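Local coordinates for Lmo2445 protein (Listeria monocytogenes EGD-e, PDB 5HZL), which is of unknown function but is a secreted, calcium-binding internalin-like protein with leucine-rich repeats, at residues M54-L59 against A80-I85. Sequence-based numbering, arbitrary orientation.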
HETATM    1  N   MSE A  54      -1.899 -21.374 -19.904  1.00 48.89           N
HETATM    2  CA  MSE A  54      -1.435 -20.820 -18.634  1.00 48.67           C
HETATM    3  C   MSE A  54      -2.563 -20.169 -17.876  1.00 47.59           C
HETATM    4  O   MSE A  54      -3.150 -19.175 -18.322  1.00 48.35           O
HETATM    5  CB  MSE A  54      -0.312 -19.831 -18.889  1.00 50.46           C
HETATM    6  CG  MSE A  54       0.921 -20.591 -19.386  1.00 52.88           C
HETATM    7 SE   MSE A  54       2.354 -19.325 -19.854  1.00 58.11          SE
HETATM    8  CE  MSE A  54       2.885 -18.688 -18.059  1.00 56.79           C
ATOM      9  N   THR A  55      -2.886 -20.767 -16.734  1.00 46.95           N
ATOM     10  CA  THR A  55      -3.920 -20.280 -15.816  1.00 46.99           C
ATOM     11  C   THR A  55      -3.324 -19.372 -14.741  1.00 44.79           C
ATOM     12  O   THR A  55      -4.055 -18.724 -14.006  1.00 44.41           O
ATOM     13  CB  THR A  55      -4.611 -21.442 -15.065  1.00 47.70           C
ATOM     14  OG1 THR A  55      -3.633 -22.209 -14.355  1.00 46.39           O
ATOM     15  CG2 THR A  55      -5.348 -22.355 -16.021  1.00 50.37           C
ATOM     16  N   ALA A  56      -1.998 -19.351 -14.656  1.00 44.36           N
ATOM     17  CA  ALA A  56      -1.278 -18.556 -13.676  1.00 44.49           C
ATOM     18  C   ALA A  56       0.079 -18.105 -14.220  1.00 43.83           C
ATOM     19  O   ALA A  56       0.644 -18.742 -15.118  1.00 44.21           O
ATOM     20  CB  ALA A  56      -1.087 -19.370 -12.403  1.00 43.80           C
ATOM     21  N   ILE A  57       0.578 -16.996 -13.677  1.00 43.82           N
ATOM     22  CA  ILE A  57       1.880 -16.441 -14.063  1.00 44.49           C
ATOM     23  C   ILE A  57       2.777 -16.534 -12.821  1.00 43.17           C
ATOM     24  O   ILE A  57       2.743 -15.655 -11.971  1.00 42.80           O
ATOM     25  CB  ILE A  57       1.797 -14.975 -14.552  1.00 44.81           C
ATOM     26  CG1 ILE A  57       0.725 -14.791 -15.641  1.00 45.53           C
ATOM     27  CG2 ILE A  57       3.165 -14.511 -15.038  1.00 44.81           C
ATOM     28  CD1 ILE A  57       0.964 -15.564 -16.910  1.00 46.51           C
ATOM     29  N   PRO A  58       3.567 -17.615 -12.704  1.00 43.27           N
ATOM     30  CA  PRO A  58       4.434 -17.777 -11.546  1.00 42.10           C
ATOM     31  C   PRO A  58       5.794 -17.127 -11.717  1.00 39.65           C
ATOM     32  O   PRO A  58       6.706 -17.731 -12.270  1.00 38.93           O
ATOM     33  CB  PRO A  58       4.566 -19.296 -11.431  1.00 43.26           C
ATOM     34  CG  PRO A  58       4.496 -19.766 -12.834  1.00 43.76           C
ATOM     35  CD  PRO A  58       3.617 -18.800 -13.582  1.00 44.01           C
ATOM     36  N   LEU A  59       5.914 -15.907 -11.201  1.00 38.36           N
ATOM     37  CA  LEU A  59       7.146 -15.137 -11.244  1.00 36.22           C
ATOM     38  C   LEU A  59       7.629 -14.685  -9.865  1.00 36.25           C
ATOM     39  O   LEU A  59       8.180 -13.590  -9.748  1.00 36.48           O
ATOM     40  CB  LEU A  59       6.924 -13.912 -12.114  1.00 35.88           C
ATOM     41  CG  LEU A  59       6.592 -14.169 -13.572  1.00 35.67           C
ATOM     42  CD1 LEU A  59       6.356 -12.842 -14.261  1.00 35.97           C
ATOM     43  CD2 LEU A  59       7.720 -14.918 -14.248  1.00 36.12           C
ATOM     44  N   ALA A  80      -5.002 -16.525 -17.993  1.00 45.73           N
ATOM     45  CA  ALA A  80      -4.269 -16.440 -16.759  1.00 45.39           C
ATOM     46  C   ALA A  80      -5.131 -15.677 -15.755  1.00 46.26           C
ATOM     47  O   ALA A  80      -5.438 -14.510 -15.965  1.00 45.29           O
ATOM     48  CB  ALA A  80      -2.941 -15.733 -16.987  1.00 44.66           C
ATOM     49  N   ILE A  81      -5.548 -16.359 -14.690  1.00 47.33           N
ATOM     50  CA  ILE A  81      -6.367 -15.733 -13.653  1.00 48.45           C
ATOM     51  C   ILE A  81      -5.573 -15.302 -12.425  1.00 47.08           C
ATOM     52  O   ILE A  81      -6.126 -14.628 -11.572  1.00 47.72           O
ATOM     53  CB  ILE A  81      -7.576 -16.607 -13.209  1.00 50.03           C
ATOM     54  CG1 ILE A  81      -7.147 -17.904 -12.503  1.00 49.81           C
ATOM     55  CG2 ILE A  81      -8.474 -16.904 -14.404  1.00 51.06           C
ATOM     56  CD1 ILE A  81      -8.309 -18.689 -11.922  1.00 50.46           C
ATOM     57  N   GLU A  82      -4.298 -15.669 -12.347  1.00 47.08           N
ATOM     58  CA  GLU A  82      -3.463 -15.330 -11.205  1.00 47.96           C
ATOM     59  C   GLU A  82      -2.082 -14.830 -11.597  1.00 45.42           C
ATOM     60  O   GLU A  82      -1.431 -15.409 -12.451  1.00 45.32           O
ATOM     61  CB  GLU A  82      -3.296 -16.576 -10.334  1.00 52.39           C
ATOM     62  CG  GLU A  82      -2.332 -16.442  -9.154  1.00 57.04           C
ATOM     63  CD  GLU A  82      -2.173 -17.740  -8.359  1.00 62.82           C
ATOM     64  OE1 GLU A  82      -1.016 -18.223  -8.258  1.00 66.43           O
ATOM     65  OE2 GLU A  82      -3.188 -18.306  -7.878  1.00 65.40           O
ATOM     66  N   LEU A  83      -1.641 -13.759 -10.946  1.00 43.62           N
ATOM     67  CA  LEU A  83      -0.316 -13.183 -11.144  1.00 41.41           C
ATOM     68  C   LEU A  83       0.438 -13.318  -9.809  1.00 41.51           C
ATOM     69  O   LEU A  83       0.030 -12.716  -8.814  1.00 44.03           O
ATOM     70  CB  LEU A  83      -0.417 -11.712 -11.525  1.00 40.52           C
ATOM     71  CG  LEU A  83       0.924 -10.992 -11.681  1.00 39.37           C
ATOM     72  CD1 LEU A  83       1.812 -11.690 -12.703  1.00 38.44           C
ATOM     73  CD2 LEU A  83       0.687  -9.540 -12.053  1.00 39.95           C
ATOM     74  N   ALA A  84       1.513 -14.100  -9.796  1.00 39.76           N
ATOM     75  CA  ALA A  84       2.342 -14.327  -8.614  1.00 39.25           C
ATOM     76  C   ALA A  84       3.688 -13.600  -8.785  1.00 39.18           C
ATOM     77  O   ALA A  84       4.565 -14.086  -9.518  1.00 40.27           O
ATOM     78  CB  ALA A  84       2.567 -15.818  -8.433  1.00 39.26           C
ATOM     79  N   ILE A  85       3.848 -12.451  -8.124  1.00 37.42           N
ATOM     80  CA  ILE A  85       5.074 -11.652  -8.224  1.00 36.42           C
ATOM     81  C   ILE A  85       5.692 -11.272  -6.880  1.00 35.95           C
ATOM     82  O   ILE A  85       6.442 -10.304  -6.791  1.00 37.53           O
ATOM     83  CB  ILE A  85       4.843 -10.368  -9.068  1.00 37.27           C
ATOM     84  CG1 ILE A  85       3.687  -9.547  -8.500  1.00 38.14           C
ATOM     85  CG2 ILE A  85       4.562 -10.716 -10.522  1.00 37.36           C
ATOM     86  CD1 ILE A  85       3.424  -8.255  -9.234  1.00 38.86           C
TER
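Ile-57 and Leu-83 meet obliquely on the buried face of two parallel strands, 56-58 and 82-84, whose axes differ by 4°. In Leu-83, chi1 (177°) sets CG anti to the backbone N; CD1, turned by chi2, lies 3.8 Å from Ile-57 CB and also touches Ile-57 CG2. The other branch of Ile-57 serves a different neighbour: its CD1 lies 3.9 Å from Ala-80 CB. Ala-56 and Glu-82 point to the more open face, their CB atoms 4.1 Å apart, and the extended side chain of Glu-82 touches Asn-105 and Glu-107 of strand 105-107. Main-chain bonds set the register: Ile-57 N to Glu-82 O (2.8 Å), then Ala-84 N to Ile-57 O and Leu-59 N to Ala-84 O. Before the strands, Thr-55 O accepts Ile-81 N at 2.9 Å, the donor standing 50° out of the carbonyl plane. Asn-88 ND2 bonds both Leu-59 O and Ile-85 O, linking the residues that follow the two strands. This is the parallel-sheet stacking of a leucine-rich-repeat solenoid, with 56-58 at one edge of the sheet and helix 27-36 touching the selenomethionine Met-54, Pro-58 and Leu-59. Its chemistry implies directional backbone bonding between neighbouring coils, backed by apolar side-chain contacts of Ile-57 with Leu-83 and Ala-80.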